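Local coordinates for proteasome assembly chaperone family protein (PDB 3GAA) that is of unknown function but, as a member of the PAC2 family, may act as a chaperone in proteasome assembly, at residues A[28-33]-A[121-126]; A[37-42]-A[187-192]; A[44-49]-A[221-226]; A[78-83]-A[91-96]; A[108-113]-A[169-174]. All blocks are in the same frame, centred on the assembly; numbering follows the deposited sequence.

Interaction 1 (A[28-33]-A[121-126]); sequences VVLCGF and EIVIME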
# COMPACT_ATOMS: atom_id res chain seq x y z
N VAL A 28 -11.79 -34.76 -0.99
CA VAL A 28 -13.18 -34.43 -0.69
C VAL A 28 -13.21 -33.90 0.72
O VAL A 28 -12.66 -34.56 1.62
CB VAL A 28 -14.18 -35.60 -0.82
CG1 VAL A 28 -13.62 -36.84 -0.33
CG2 VAL A 28 -15.38 -35.29 -0.01
N VAL A 29 -13.84 -32.74 0.93
CA VAL A 29 -13.80 -32.08 2.22
C VAL A 29 -15.11 -32.18 2.99
O VAL A 29 -16.14 -31.71 2.53
CB VAL A 29 -13.39 -30.62 2.12
CG1 VAL A 29 -13.28 -30.02 3.51
CG2 VAL A 29 -12.02 -30.51 1.42
N LEU A 30 -15.06 -32.76 4.18
CA LEU A 30 -16.26 -32.92 5.00
C LEU A 30 -16.22 -31.93 6.15
O LEU A 30 -15.20 -31.80 6.80
CB LEU A 30 -16.32 -34.34 5.55
CG LEU A 30 -16.12 -35.48 4.53
CD1 LEU A 30 -15.74 -36.80 5.26
CD2 LEU A 30 -17.34 -35.66 3.60
N CYS A 31 -17.34 -31.26 6.44
CA CYS A 31 -17.40 -30.24 7.52
C CYS A 31 -18.40 -30.47 8.60
O CYS A 31 -19.51 -30.90 8.30
CB CYS A 31 -17.81 -28.91 6.93
SG CYS A 31 -16.79 -28.55 5.59
N GLY A 32 -18.04 -30.08 9.82
CA GLY A 32 -18.92 -30.13 10.97
C GLY A 32 -18.75 -28.90 11.84
O GLY A 32 -17.67 -28.61 12.35
N PHE A 33 -19.84 -28.19 12.05
CA PHE A 33 -19.85 -27.03 12.92
C PHE A 33 -20.79 -27.22 14.06
O PHE A 33 -21.57 -28.14 14.12
CB PHE A 33 -20.16 -25.78 12.11
CG PHE A 33 -19.32 -25.66 10.90
CD1 PHE A 33 -18.04 -25.12 10.99
CD2 PHE A 33 -19.76 -26.20 9.68
CE1 PHE A 33 -17.24 -25.07 9.88
CE2 PHE A 33 -18.97 -26.18 8.54
CZ PHE A 33 -17.70 -25.60 8.63
N GLU A 121 -14.96 -31.66 -3.93
CA GLU A 121 -16.34 -31.61 -3.43
C GLU A 121 -16.36 -31.33 -1.93
O GLU A 121 -15.60 -31.95 -1.19
CB GLU A 121 -17.05 -32.95 -3.62
CG GLU A 121 -16.71 -33.72 -4.93
CD GLU A 121 -17.94 -33.98 -5.83
OE1 GLU A 121 -19.08 -34.15 -5.30
OE2 GLU A 121 -17.75 -34.02 -7.08
N ILE A 122 -17.26 -30.47 -1.47
CA ILE A 122 -17.37 -30.14 -0.07
C ILE A 122 -18.66 -30.66 0.46
O ILE A 122 -19.65 -30.41 -0.13
CB ILE A 122 -17.34 -28.63 0.12
CG1 ILE A 122 -16.03 -28.11 -0.46
CG2 ILE A 122 -17.42 -28.24 1.58
CD1 ILE A 122 -16.05 -26.64 -0.62
N VAL A 123 -18.67 -31.39 1.56
CA VAL A 123 -19.93 -31.91 2.06
C VAL A 123 -20.14 -31.28 3.40
O VAL A 123 -19.23 -31.31 4.22
CB VAL A 123 -19.85 -33.41 2.24
CG1 VAL A 123 -21.13 -33.92 2.68
CG2 VAL A 123 -19.42 -34.05 0.94
N ILE A 124 -21.31 -30.70 3.65
CA ILE A 124 -21.58 -30.14 4.99
C ILE A 124 -22.52 -31.05 5.78
O ILE A 124 -23.62 -31.40 5.30
CB ILE A 124 -22.15 -28.76 4.95
CG1 ILE A 124 -21.14 -27.83 4.29
CG2 ILE A 124 -22.42 -28.31 6.33
CD1 ILE A 124 -21.79 -26.88 3.30
N MET A 125 -22.06 -31.43 6.97
CA MET A 125 -22.72 -32.47 7.75
C MET A 125 -23.58 -31.84 8.77
O MET A 125 -23.10 -31.04 9.53
CB MET A 125 -21.71 -33.34 8.46
CG MET A 125 -21.03 -34.37 7.53
SD MET A 125 -19.41 -34.97 8.10
CE MET A 125 -19.61 -36.63 7.64
N GLU A 126 -24.86 -32.18 8.81
CA GLU A 126 -25.66 -31.65 9.88
C GLU A 126 -26.87 -32.43 10.32
O GLU A 126 -27.33 -33.35 9.67
CB GLU A 126 -25.98 -30.17 9.66
CG GLU A 126 -26.63 -29.79 8.37
CD GLU A 126 -26.46 -28.30 8.05
OE1 GLU A 126 -27.41 -27.62 7.54
OE2 GLU A 126 -25.34 -27.80 8.31
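With Val-29 beside Ile-122 and Cys-31 beside Ile-124, strand 28-32 runs parallel to segment 121-126, the segment axes 4.7 Å apart and 20° between them. Four backbone bonds join them: Val-29 N to Glu-121 O, Val-123 N to Val-29 O (2.7 Å), Cys-31 N to Val-123 O, and Met-125 N to Cys-31 O. Leu-30 and Val-123 stand next to each other on one face. Leu-30 CD2 lies 3.6 Å from Val-123 CB and nearly as near its CG2, the branch set beside the backbone N. Farther along this face the thioether of Met-125 turns back over the neighbouring strand, its SD 4.1 Å from Leu-30 CB. Helix 196-210 covers this face, with Ile-206 against both Leu-30 and Met-125. This is the middle of the parallel part of an alpha/beta sheet: strand 28-32 lies between 89-94 and 121-130, which helix 103-117 connects in a beta-alpha-beta crossover that passes strand 28-32. Cys-31, Ile-122 and Ile-124 point to the other face. With SG beside its own backbone N (chi1 -52°), Cys-31 leans back toward Ile-122, SG to CG2 4.1 Å, while its CB lies 4.4 Å from Ile-124 CG1. Helix 166-178 closes over the two isoleucines. At the start of the strand, Glu-121 turns its carboxylate away to a salt bridge with Lys-147 and a hydrogen bond with Tyr-210.

Interaction 2 (A[37-42]-A[187-192]); sequences TPTGVL and TPTSVD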
# COMPACT_ATOMS: atom_id res chain seq x y z
N THR A 37 -28.23 -28.94 16.37
CA THR A 37 -27.84 -30.29 16.78
C THR A 37 -26.33 -30.34 16.95
O THR A 37 -25.63 -29.49 16.45
CB THR A 37 -28.31 -31.33 15.75
OG1 THR A 37 -27.36 -31.45 14.69
CG2 THR A 37 -29.69 -30.91 15.15
N PRO A 38 -25.83 -31.34 17.68
CA PRO A 38 -24.39 -31.64 17.74
C PRO A 38 -23.91 -32.61 16.65
O PRO A 38 -22.72 -32.96 16.66
CB PRO A 38 -24.25 -32.35 19.10
CG PRO A 38 -25.55 -33.02 19.31
CD PRO A 38 -26.61 -32.25 18.53
N THR A 39 -24.78 -33.02 15.71
CA THR A 39 -24.44 -34.13 14.88
C THR A 39 -23.35 -33.84 13.83
O THR A 39 -22.59 -34.74 13.52
CB THR A 39 -25.66 -34.96 14.32
OG1 THR A 39 -25.80 -34.77 12.93
CG2 THR A 39 -26.96 -34.69 15.01
N GLY A 40 -23.21 -32.63 13.32
CA GLY A 40 -22.05 -32.32 12.45
C GLY A 40 -20.66 -32.53 13.09
O GLY A 40 -19.81 -33.20 12.51
N VAL A 41 -20.45 -31.95 14.28
CA VAL A 41 -19.16 -32.09 15.00
C VAL A 41 -18.95 -33.53 15.46
O VAL A 41 -17.84 -34.06 15.47
CB VAL A 41 -19.04 -31.12 16.20
CG1 VAL A 41 -19.03 -29.66 15.72
CG2 VAL A 41 -20.17 -31.29 17.08
N LEU A 42 -20.03 -34.19 15.84
CA LEU A 42 -19.93 -35.58 16.17
C LEU A 42 -19.54 -36.40 14.97
O LEU A 42 -18.73 -37.27 15.10
CB LEU A 42 -21.22 -36.09 16.76
CG LEU A 42 -21.53 -35.54 18.17
CD1 LEU A 42 -22.89 -36.10 18.62
CD2 LEU A 42 -20.44 -35.91 19.17
N THR A 187 -29.84 -34.78 8.85
CA THR A 187 -30.52 -35.92 9.41
C THR A 187 -31.27 -35.49 10.68
O THR A 187 -30.77 -34.73 11.42
CB THR A 187 -29.52 -37.06 9.65
OG1 THR A 187 -30.24 -38.28 9.69
CG2 THR A 187 -28.76 -36.87 10.96
N PRO A 188 -32.51 -35.94 10.88
CA PRO A 188 -33.18 -35.56 12.10
C PRO A 188 -32.45 -36.11 13.31
O PRO A 188 -32.01 -37.26 13.30
CB PRO A 188 -34.55 -36.23 11.99
CG PRO A 188 -34.63 -36.86 10.65
CD PRO A 188 -33.26 -36.97 10.13
N THR A 189 -32.32 -35.32 14.35
CA THR A 189 -31.62 -35.77 15.53
C THR A 189 -32.31 -35.29 16.84
O THR A 189 -32.79 -34.16 16.93
CB THR A 189 -30.06 -35.46 15.40
OG1 THR A 189 -29.48 -35.17 16.68
CG2 THR A 189 -29.77 -34.36 14.44
N SER A 190 -32.40 -36.18 17.82
CA SER A 190 -33.12 -35.90 19.07
C SER A 190 -32.49 -34.79 19.91
O SER A 190 -31.30 -34.83 20.23
CB SER A 190 -33.12 -37.18 19.92
OG SER A 190 -33.60 -36.93 21.23
N VAL A 191 -33.27 -33.82 20.34
CA VAL A 191 -32.67 -32.75 21.15
C VAL A 191 -32.37 -33.15 22.60
O VAL A 191 -31.30 -32.86 23.11
CB VAL A 191 -33.49 -31.42 21.09
CG1 VAL A 191 -33.09 -30.63 19.87
CG2 VAL A 191 -34.99 -31.69 21.11
N ASP A 192 -33.28 -33.79 23.30
CA ASP A 192 -33.00 -34.08 24.73
C ASP A 192 -31.93 -35.18 24.90
O ASP A 192 -30.89 -34.92 25.47
CB ASP A 192 -34.29 -34.44 25.53
CG ASP A 192 -35.19 -33.19 25.81
OD1 ASP A 192 -35.79 -33.12 26.93
OD2 ASP A 192 -35.30 -32.29 24.92
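Thr-37 and Thr-189 meet through their methyl groups, CG2 to CG2, at 3.5 Å. The Thr-189 methyl also lies 3.6 Å from Thr-37 CB and 3.8 Å from Thr-37 OG1. Thr-39 points at Thr-189 tip to tip from the first turn of the helix, but the modelled spacing there is doubtful. Thr-39 OG1 faces the strand two residues earlier, 4.1 Å from Thr-187 CG2. No hydrogen bond joins the two segments.

What fixes Thr-37 is its own hydroxyl. OG1 sits between the backbone N and the carbonyl carbon (chi1 85°), and there it accepts a capping bond of 3.2 Å from Thr-39 N, with an angle of 161° at the hydrogen. One side chain thus holds a backbone amide of the first turn by its oxygen and packs on the strand by its methyl. An alanine here would probably leave Thr-39 N without its capping acceptor and open a small gap beside the Thr-189 methyl.

Farther out, Ala-198 of helix 196-210 touches both Thr-39 and Thr-189, and the hydroxyl of Thr-187 is hydrogen-bonded to Pro-138 O. The strand itself is held through its backbone by Glu-126, Ser-128 and Ala-130. A helix that begins near the carboxyl ends of parallel strands, here helix 39-51 beside the last residues of strand 181-190, is the usual layout of a parallel alpha/beta fold.

Interaction 3 (A[44-49]-A[221-226]); sequences ASYIVE and EQVKAL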
# COMPACT_ATOMS: atom_id res chain seq x y z
N ALA A 44 -17.80 -35.25 12.28
CA ALA A 44 -16.44 -34.75 12.02
C ALA A 44 -15.52 -35.50 12.91
O ALA A 44 -14.64 -36.19 12.42
CB ALA A 44 -16.29 -33.28 12.29
N SER A 45 -15.75 -35.44 14.22
CA SER A 45 -14.87 -36.15 15.15
C SER A 45 -14.78 -37.62 14.91
O SER A 45 -13.67 -38.16 14.86
CB SER A 45 -15.34 -35.98 16.54
OG SER A 45 -15.26 -34.62 16.76
N TYR A 46 -15.93 -38.27 14.77
CA TYR A 46 -15.93 -39.67 14.47
C TYR A 46 -15.01 -39.96 13.30
O TYR A 46 -14.14 -40.77 13.43
CB TYR A 46 -17.30 -40.18 14.12
CG TYR A 46 -17.30 -41.65 13.84
CD1 TYR A 46 -17.39 -42.12 12.54
CD2 TYR A 46 -17.20 -42.59 14.87
CE1 TYR A 46 -17.40 -43.49 12.28
CE2 TYR A 46 -17.21 -43.94 14.61
CZ TYR A 46 -17.31 -44.38 13.29
OH TYR A 46 -17.30 -45.71 12.97
N ILE A 47 -15.18 -39.28 12.16
CA ILE A 47 -14.50 -39.74 10.99
C ILE A 47 -12.99 -39.46 11.14
O ILE A 47 -12.16 -40.27 10.76
CB ILE A 47 -15.18 -39.33 9.57
CG1 ILE A 47 -14.31 -38.36 8.83
CG2 ILE A 47 -16.66 -38.78 9.58
CD1 ILE A 47 -13.16 -39.08 8.07
N VAL A 48 -12.64 -38.33 11.74
CA VAL A 48 -11.25 -37.98 12.07
C VAL A 48 -10.62 -39.12 12.80
O VAL A 48 -9.56 -39.62 12.42
CB VAL A 48 -11.14 -36.77 13.03
CG1 VAL A 48 -9.80 -36.75 13.70
CG2 VAL A 48 -11.34 -35.42 12.29
N GLU A 49 -11.25 -39.56 13.87
CA GLU A 49 -10.74 -40.71 14.58
C GLU A 49 -10.73 -41.96 13.72
O GLU A 49 -9.74 -42.67 13.72
CB GLU A 49 -11.53 -40.99 15.83
CG GLU A 49 -10.83 -42.04 16.75
CD GLU A 49 -11.06 -43.50 16.29
OE1 GLU A 49 -12.09 -43.75 15.59
OE2 GLU A 49 -10.21 -44.40 16.62
N GLU A 221 -20.81 -46.59 20.62
CA GLU A 221 -20.08 -46.35 21.84
C GLU A 221 -19.18 -45.16 21.66
O GLU A 221 -19.06 -44.33 22.53
CB GLU A 221 -19.26 -47.54 22.27
CG GLU A 221 -20.08 -48.67 22.84
CD GLU A 221 -20.98 -48.28 24.07
OE1 GLU A 221 -22.23 -48.51 24.00
OE2 GLU A 221 -20.44 -47.78 25.09
N GLN A 222 -18.56 -45.03 20.51
CA GLN A 222 -17.65 -43.94 20.37
C GLN A 222 -18.40 -42.64 20.38
O GLN A 222 -17.93 -41.64 20.88
CB GLN A 222 -16.84 -44.07 19.09
CG GLN A 222 -15.98 -42.85 18.84
CD GLN A 222 -15.00 -43.05 17.71
OE1 GLN A 222 -14.31 -42.11 17.28
NE2 GLN A 222 -14.95 -44.29 17.22
N VAL A 223 -19.57 -42.62 19.80
CA VAL A 223 -20.25 -41.37 19.61
C VAL A 223 -20.99 -40.93 20.86
O VAL A 223 -21.11 -39.76 21.09
CB VAL A 223 -21.22 -41.49 18.45
CG1 VAL A 223 -22.40 -40.57 18.64
CG2 VAL A 223 -20.44 -41.27 17.13
N LYS A 224 -21.50 -41.85 21.67
CA LYS A 224 -22.05 -41.50 22.96
C LYS A 224 -20.98 -40.83 23.81
O LYS A 224 -21.24 -39.84 24.49
CB LYS A 224 -22.55 -42.74 23.72
CG LYS A 224 -23.79 -43.46 23.17
CD LYS A 224 -23.98 -44.80 23.91
CE LYS A 224 -24.55 -45.91 23.00
NZ LYS A 224 -24.30 -47.31 23.53
N ALA A 225 -19.78 -41.38 23.79
CA ALA A 225 -18.70 -40.81 24.55
C ALA A 225 -18.47 -39.38 24.10
O ALA A 225 -18.35 -38.52 24.91
CB ALA A 225 -17.41 -41.66 24.41
N LEU A 226 -18.42 -39.13 22.81
CA LEU A 226 -18.27 -37.76 22.29
C LEU A 226 -19.44 -36.88 22.66
O LEU A 226 -19.24 -35.76 23.04
CB LEU A 226 -18.16 -37.78 20.76
CG LEU A 226 -16.81 -38.10 20.14
CD1 LEU A 226 -16.88 -38.52 18.63
CD2 LEU A 226 -15.94 -36.87 20.37
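Gln-222 reaches across to helix 44-49 and lays its amide against Tyr-46 and Glu-49. CG stands anti to the backbone N (chi1 173°) and the chain stays extended beyond it, so the amide group arrives at the far helix at full stretch. There it crosses the tyrosine side chain at about a right angle, Gln-222 CD lying 3.6 Å from Tyr-46 CD2, with ring and amide planes 49° apart. The Glu-49 carboxylate also approaches, its OE1 3.7 Å from Gln-222 CD. This is the polar and more open rim of the contact.

One residue on, Val-223 turns to a more buried side. Its CG2, placed beside the backbone N, rests 4.2 Å from Tyr-46 CD2, on the same ring carbon that meets the glutamine. The tyrosine is also touched by Ile-203 of helix 196-210 and by Ile-214, while Val-223 packs on Pro-196.

A turn later, Leu-226 brings both methyls down on Ser-45. CD1 is 3.6 Å from Ser-45 CB and 4.0 Å from Tyr-46 N, close to the helix backbone, and CD2 lies 4.0 Å from the same CB. The small serine lets the leucine come in this far; its OG is turned back to a hydrogen bond with Val-41 O of its own helix.

The segment axes stay 10.4 Å apart at a crossing angle of 129°. It is helix-on-helix packing, in which segment 221-226 of the long C-terminal helix, part of a predicted coiled coil, crosses segment 44-49 of helix 39-51 on the outer side of the alpha/beta domain.

Interaction 4 (A[78-83]-A[91-96]); sequences PFRIYA and VAMCEV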
# COMPACT_ATOMS: atom_id res chain seq x y z
N PRO A 78 -10.24 -24.70 19.00
CA PRO A 78 -11.61 -24.99 18.54
C PRO A 78 -11.86 -25.25 17.06
O PRO A 78 -12.83 -25.90 16.75
CB PRO A 78 -12.36 -23.71 18.89
CG PRO A 78 -11.32 -22.67 18.85
CD PRO A 78 -10.15 -23.33 19.52
N PHE A 79 -11.04 -24.72 16.15
CA PHE A 79 -11.23 -24.90 14.69
C PHE A 79 -9.98 -25.54 14.05
O PHE A 79 -8.94 -24.87 13.92
CB PHE A 79 -11.52 -23.55 14.04
CG PHE A 79 -12.27 -23.63 12.71
CD1 PHE A 79 -11.91 -24.49 11.72
CD2 PHE A 79 -13.29 -22.75 12.44
CE1 PHE A 79 -12.57 -24.52 10.52
CE2 PHE A 79 -13.95 -22.78 11.25
CZ PHE A 79 -13.61 -23.66 10.30
N ARG A 80 -10.13 -26.80 13.60
CA ARG A 80 -9.04 -27.67 13.15
C ARG A 80 -9.39 -28.32 11.83
O ARG A 80 -10.53 -28.60 11.59
CB ARG A 80 -8.78 -28.75 14.18
CG ARG A 80 -8.07 -28.21 15.39
CD ARG A 80 -7.92 -29.18 16.59
NE ARG A 80 -9.18 -29.20 17.30
CZ ARG A 80 -10.11 -30.12 17.14
NH1 ARG A 80 -9.89 -31.14 16.32
NH2 ARG A 80 -11.26 -30.04 17.79
N ILE A 81 -8.39 -28.56 10.99
CA ILE A 81 -8.58 -29.20 9.71
C ILE A 81 -7.66 -30.39 9.64
O ILE A 81 -6.49 -30.26 9.91
CB ILE A 81 -8.32 -28.24 8.55
CG1 ILE A 81 -9.19 -26.98 8.75
CG2 ILE A 81 -8.55 -28.96 7.21
CD1 ILE A 81 -9.06 -26.01 7.67
N TYR A 82 -8.20 -31.53 9.25
CA TYR A 82 -7.44 -32.75 9.20
C TYR A 82 -7.42 -33.32 7.81
O TYR A 82 -8.32 -33.06 7.03
CB TYR A 82 -8.09 -33.80 10.07
CG TYR A 82 -8.11 -33.47 11.52
CD1 TYR A 82 -7.14 -34.02 12.39
CD2 TYR A 82 -9.11 -32.66 12.06
CE1 TYR A 82 -7.15 -33.76 13.76
CE2 TYR A 82 -9.13 -32.39 13.45
CZ TYR A 82 -8.14 -32.96 14.27
OH TYR A 82 -8.12 -32.71 15.61
N ALA A 83 -6.41 -34.14 7.57
CA ALA A 83 -6.20 -34.87 6.34
C ALA A 83 -6.04 -36.33 6.69
O ALA A 83 -5.48 -36.69 7.71
CB ALA A 83 -4.95 -34.41 5.70
N VAL A 91 -11.12 -33.15 6.69
CA VAL A 91 -12.22 -32.79 7.57
C VAL A 91 -11.96 -31.43 8.22
O VAL A 91 -10.87 -31.16 8.70
CB VAL A 91 -12.50 -33.81 8.68
CG1 VAL A 91 -13.46 -33.17 9.71
CG2 VAL A 91 -12.98 -35.21 8.07
N ALA A 92 -12.96 -30.56 8.16
CA ALA A 92 -12.87 -29.27 8.74
C ALA A 92 -13.89 -29.32 9.84
O ALA A 92 -15.04 -29.68 9.58
CB ALA A 92 -13.22 -28.22 7.71
N MET A 93 -13.48 -29.03 11.07
CA MET A 93 -14.43 -28.99 12.19
C MET A 93 -14.20 -27.85 13.08
O MET A 93 -13.06 -27.47 13.36
CB MET A 93 -14.40 -30.23 13.07
CG MET A 93 -13.11 -30.53 13.84
SD MET A 93 -13.45 -32.13 14.64
CE MET A 93 -11.92 -32.86 15.19
N CYS A 94 -15.31 -27.34 13.59
CA CYS A 94 -15.29 -26.31 14.58
C CYS A 94 -16.18 -26.63 15.78
O CYS A 94 -17.37 -26.81 15.63
CB CYS A 94 -15.70 -25.01 13.94
SG CYS A 94 -15.33 -23.63 15.07
N GLU A 95 -15.58 -26.71 16.95
CA GLU A 95 -16.26 -27.23 18.13
C GLU A 95 -17.08 -26.23 18.93
O GLU A 95 -17.64 -26.60 19.96
CB GLU A 95 -15.22 -27.82 19.06
CG GLU A 95 -14.42 -28.93 18.42
CD GLU A 95 -13.59 -29.78 19.42
OE1 GLU A 95 -12.58 -29.24 19.94
OE2 GLU A 95 -13.90 -31.00 19.65
N VAL A 96 -17.09 -24.96 18.53
CA VAL A 96 -17.73 -23.91 19.28
C VAL A 96 -18.48 -23.03 18.30
O VAL A 96 -18.05 -22.85 17.18
CB VAL A 96 -16.73 -23.07 20.16
CG1 VAL A 96 -15.90 -24.00 21.03
CG2 VAL A 96 -15.82 -22.18 19.35
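Cys-94 lays its CB over one face of the Phe-79 ring, 3.9 Å from the ring centre and offset toward the rim, a CH-pi contact. Its SG, anti to the backbone N (chi1 -168°), stands obliquely to the same ring, 3.4 Å from Phe-79 CD2, a cysteine sulfur-aromatic contact. The two residues form a non-hydrogen-bonded pair, as do Ile-81 and Ala-92, whose CG1 and CB meet at 4.3 Å on the same face. Helix 103-117 covers this side, through Ile-106 on Phe-79 and Leu-110 on Ile-81. An alanine in place of Phe-79 would probably open a gap beneath helix 103-117 and leave the Cys-94 side chain without the ring it lies on. At the end of the pairing Pro-78 CB packs 3.8 Å from Val-96 CG2.

The strands are the arms of a beta hairpin, 79-83 and 89-94, in the antiparallel part of the mixed sheet. Arg-80 and Met-93 bond both ways, as do Tyr-82 and Val-91; the bond from Met-93 N to Arg-80 O is nearly straight, 176° at the hydrogen. A further bond of 2.9 Å runs from Glu-95 N to Pro-78 O.

The side chains of Arg-80, Tyr-82, Val-91 and Met-93 make the other face. Met-93, extended beyond CG, brings its methyl near the Tyr-82 ring, though the place of that methyl is doubtful; Ala-44 and Ser-45 of helix 39-51 pack on Met-93. At the polar edge Arg-80 and Glu-95 OE1 form a salt bridge, guanidinium and carboxylate planes 79° apart, though the place of Arg-80 NH2 is less sure. Arg-80 NE is hydrogen-bonded to His-77 O, and Glu-95 OE2 forms a salt bridge with Arg-76.

Interaction 5 (A[108-113]-A[169-174]); sequences NTLMNW and GGILNE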
# COMPACT_ATOMS: atom_id res chain seq x y z
N ASN A 108 -15.66 -17.73 4.04
CA ASN A 108 -14.80 -17.28 3.00
C ASN A 108 -13.32 -17.59 3.21
O ASN A 108 -12.64 -17.91 2.29
CB ASN A 108 -14.99 -15.79 2.81
CG ASN A 108 -14.24 -15.31 1.62
OD1 ASN A 108 -14.66 -15.56 0.50
ND2 ASN A 108 -13.08 -14.71 1.84
N THR A 109 -12.82 -17.45 4.41
CA THR A 109 -11.48 -17.87 4.72
C THR A 109 -11.33 -19.37 4.44
O THR A 109 -10.43 -19.81 3.70
CB THR A 109 -11.21 -17.59 6.21
OG1 THR A 109 -11.22 -16.17 6.43
CG2 THR A 109 -9.89 -18.19 6.67
N LEU A 110 -12.20 -20.16 5.03
CA LEU A 110 -12.21 -21.60 4.78
C LEU A 110 -12.25 -21.94 3.31
O LEU A 110 -11.45 -22.78 2.85
CB LEU A 110 -13.40 -22.27 5.46
CG LEU A 110 -13.33 -23.78 5.53
CD1 LEU A 110 -12.10 -24.26 6.33
CD2 LEU A 110 -14.59 -24.24 6.15
N MET A 111 -13.14 -21.31 2.56
CA MET A 111 -13.25 -21.67 1.16
C MET A 111 -12.10 -21.21 0.32
O MET A 111 -11.87 -21.81 -0.72
CB MET A 111 -14.60 -21.27 0.58
CG MET A 111 -15.73 -22.23 1.06
SD MET A 111 -15.37 -23.96 0.61
CE MET A 111 -15.21 -23.71 -1.22
N ASN A 112 -11.34 -20.20 0.76
CA ASN A 112 -10.09 -19.84 0.09
C ASN A 112 -9.03 -20.92 0.24
O ASN A 112 -8.36 -21.27 -0.70
CB ASN A 112 -9.50 -18.51 0.62
CG ASN A 112 -10.10 -17.28 -0.04
OD1 ASN A 112 -10.45 -16.31 0.63
ND2 ASN A 112 -10.24 -17.32 -1.37
N TRP A 113 -8.89 -21.45 1.42
CA TRP A 113 -7.88 -22.47 1.63
C TRP A 113 -8.26 -23.74 0.91
O TRP A 113 -7.43 -24.39 0.35
CB TRP A 113 -7.76 -22.73 3.12
CG TRP A 113 -6.73 -23.66 3.53
CD1 TRP A 113 -5.52 -23.34 3.93
CD2 TRP A 113 -6.85 -25.10 3.65
NE1 TRP A 113 -4.83 -24.48 4.28
CE2 TRP A 113 -5.62 -25.57 4.10
CE3 TRP A 113 -7.89 -26.01 3.41
CZ2 TRP A 113 -5.36 -26.92 4.32
CZ3 TRP A 113 -7.63 -27.38 3.64
CH2 TRP A 113 -6.36 -27.81 4.08
N GLY A 169 -24.99 -22.53 4.62
CA GLY A 169 -25.34 -21.58 3.55
C GLY A 169 -24.15 -20.75 3.07
O GLY A 169 -23.98 -20.49 1.88
N GLY A 170 -23.32 -20.33 4.00
CA GLY A 170 -22.18 -19.55 3.62
C GLY A 170 -21.27 -20.36 2.75
O GLY A 170 -20.87 -19.90 1.69
N ILE A 171 -20.95 -21.59 3.16
CA ILE A 171 -20.13 -22.48 2.32
C ILE A 171 -20.81 -22.86 0.98
O ILE A 171 -20.20 -22.85 -0.06
CB ILE A 171 -19.69 -23.74 3.11
CG1 ILE A 171 -18.72 -23.27 4.20
CG2 ILE A 171 -19.08 -24.85 2.16
CD1 ILE A 171 -18.67 -24.19 5.34
N LEU A 172 -22.07 -23.18 1.01
CA LEU A 172 -22.74 -23.45 -0.23
C LEU A 172 -22.61 -22.27 -1.24
O LEU A 172 -22.40 -22.48 -2.47
CB LEU A 172 -24.19 -23.82 0.08
CG LEU A 172 -24.43 -25.31 0.21
CD1 LEU A 172 -23.10 -26.08 0.38
CD2 LEU A 172 -25.40 -25.68 1.29
N ASN A 173 -22.70 -21.04 -0.74
CA ASN A 173 -22.67 -19.89 -1.65
C ASN A 173 -21.28 -19.78 -2.22
O ASN A 173 -21.10 -19.68 -3.43
CB ASN A 173 -23.09 -18.60 -0.97
CG ASN A 173 -24.60 -18.42 -0.98
OD1 ASN A 173 -25.33 -19.12 -1.69
ND2 ASN A 173 -25.07 -17.51 -0.18
N GLU A 174 -20.29 -19.88 -1.36
CA GLU A 174 -18.96 -19.88 -1.84
C GLU A 174 -18.73 -20.93 -2.90
O GLU A 174 -18.08 -20.68 -3.88
CB GLU A 174 -18.04 -20.13 -0.70
CG GLU A 174 -17.89 -18.94 0.19
CD GLU A 174 -17.02 -17.80 -0.37
OE1 GLU A 174 -16.28 -17.91 -1.41
OE2 GLU A 174 -17.07 -16.76 0.33
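Met-111 puts CG anti to its carbonyl carbon (chi1 -75°) and then bends at both following torsions, while Glu-174 takes the same first setting and bends at chi2 (-74°). The methionine and glutamate chains lie alongside, running opposite ways, Met-111 CG 3.6 Å from Glu-174 CB. The bend in the methionine carries SD over to Ile-171, 4.1 Å from its CG2, the two side chains crossing at about a right angle. Ile-171 then sends CD1 to Leu-110 CD2 at 4.2 Å, which completes the apolar side. On the polar side Asn-108, with CG anti to the backbone N, comes to the glutamate; Asn-108 OD1 and Glu-174 OE2 are 2.7 Å apart, and the amide and carboxylate planes lie 50° apart. The other carboxylate oxygen, OE1, forms a salt bridge with Arg-178, one turn on.

The helix segments run 9.6 Å apart at their closest. Strand 121-130 packs against both helices, through Ile-122 on Met-111 and Ile-171. Helix 103-117 also leans on strand 54-60 through Leu-110, and on the far side of helix 166-178 Asn-173 is hydrogen-bonded to Val-67 O of a neighbouring subunit.

Overall arrangement
Of the parts that make these contacts, strand 28-32, helix 39-51 and the hairpin come first along the chain. Interaction 4 closes early, within the hairpin, and lies inside the loops closed by interactions 1, 2 and 3. Interaction 1 closes at 121-126, after helix 103-117 has passed, so it crosses interaction 5, which closes at 169-174. Interactions 2 and 3 close last, at 187-192 and 221-226; they cross each other and interaction 1, and both enclose interaction 5. Interactions 1 and 4 join in the sheet through backbone bonds. Interactions 2 and 3 share helix 39-51 on one side of it, and interaction 5 lies on the other, its centre about 22 and 25 Å from theirs.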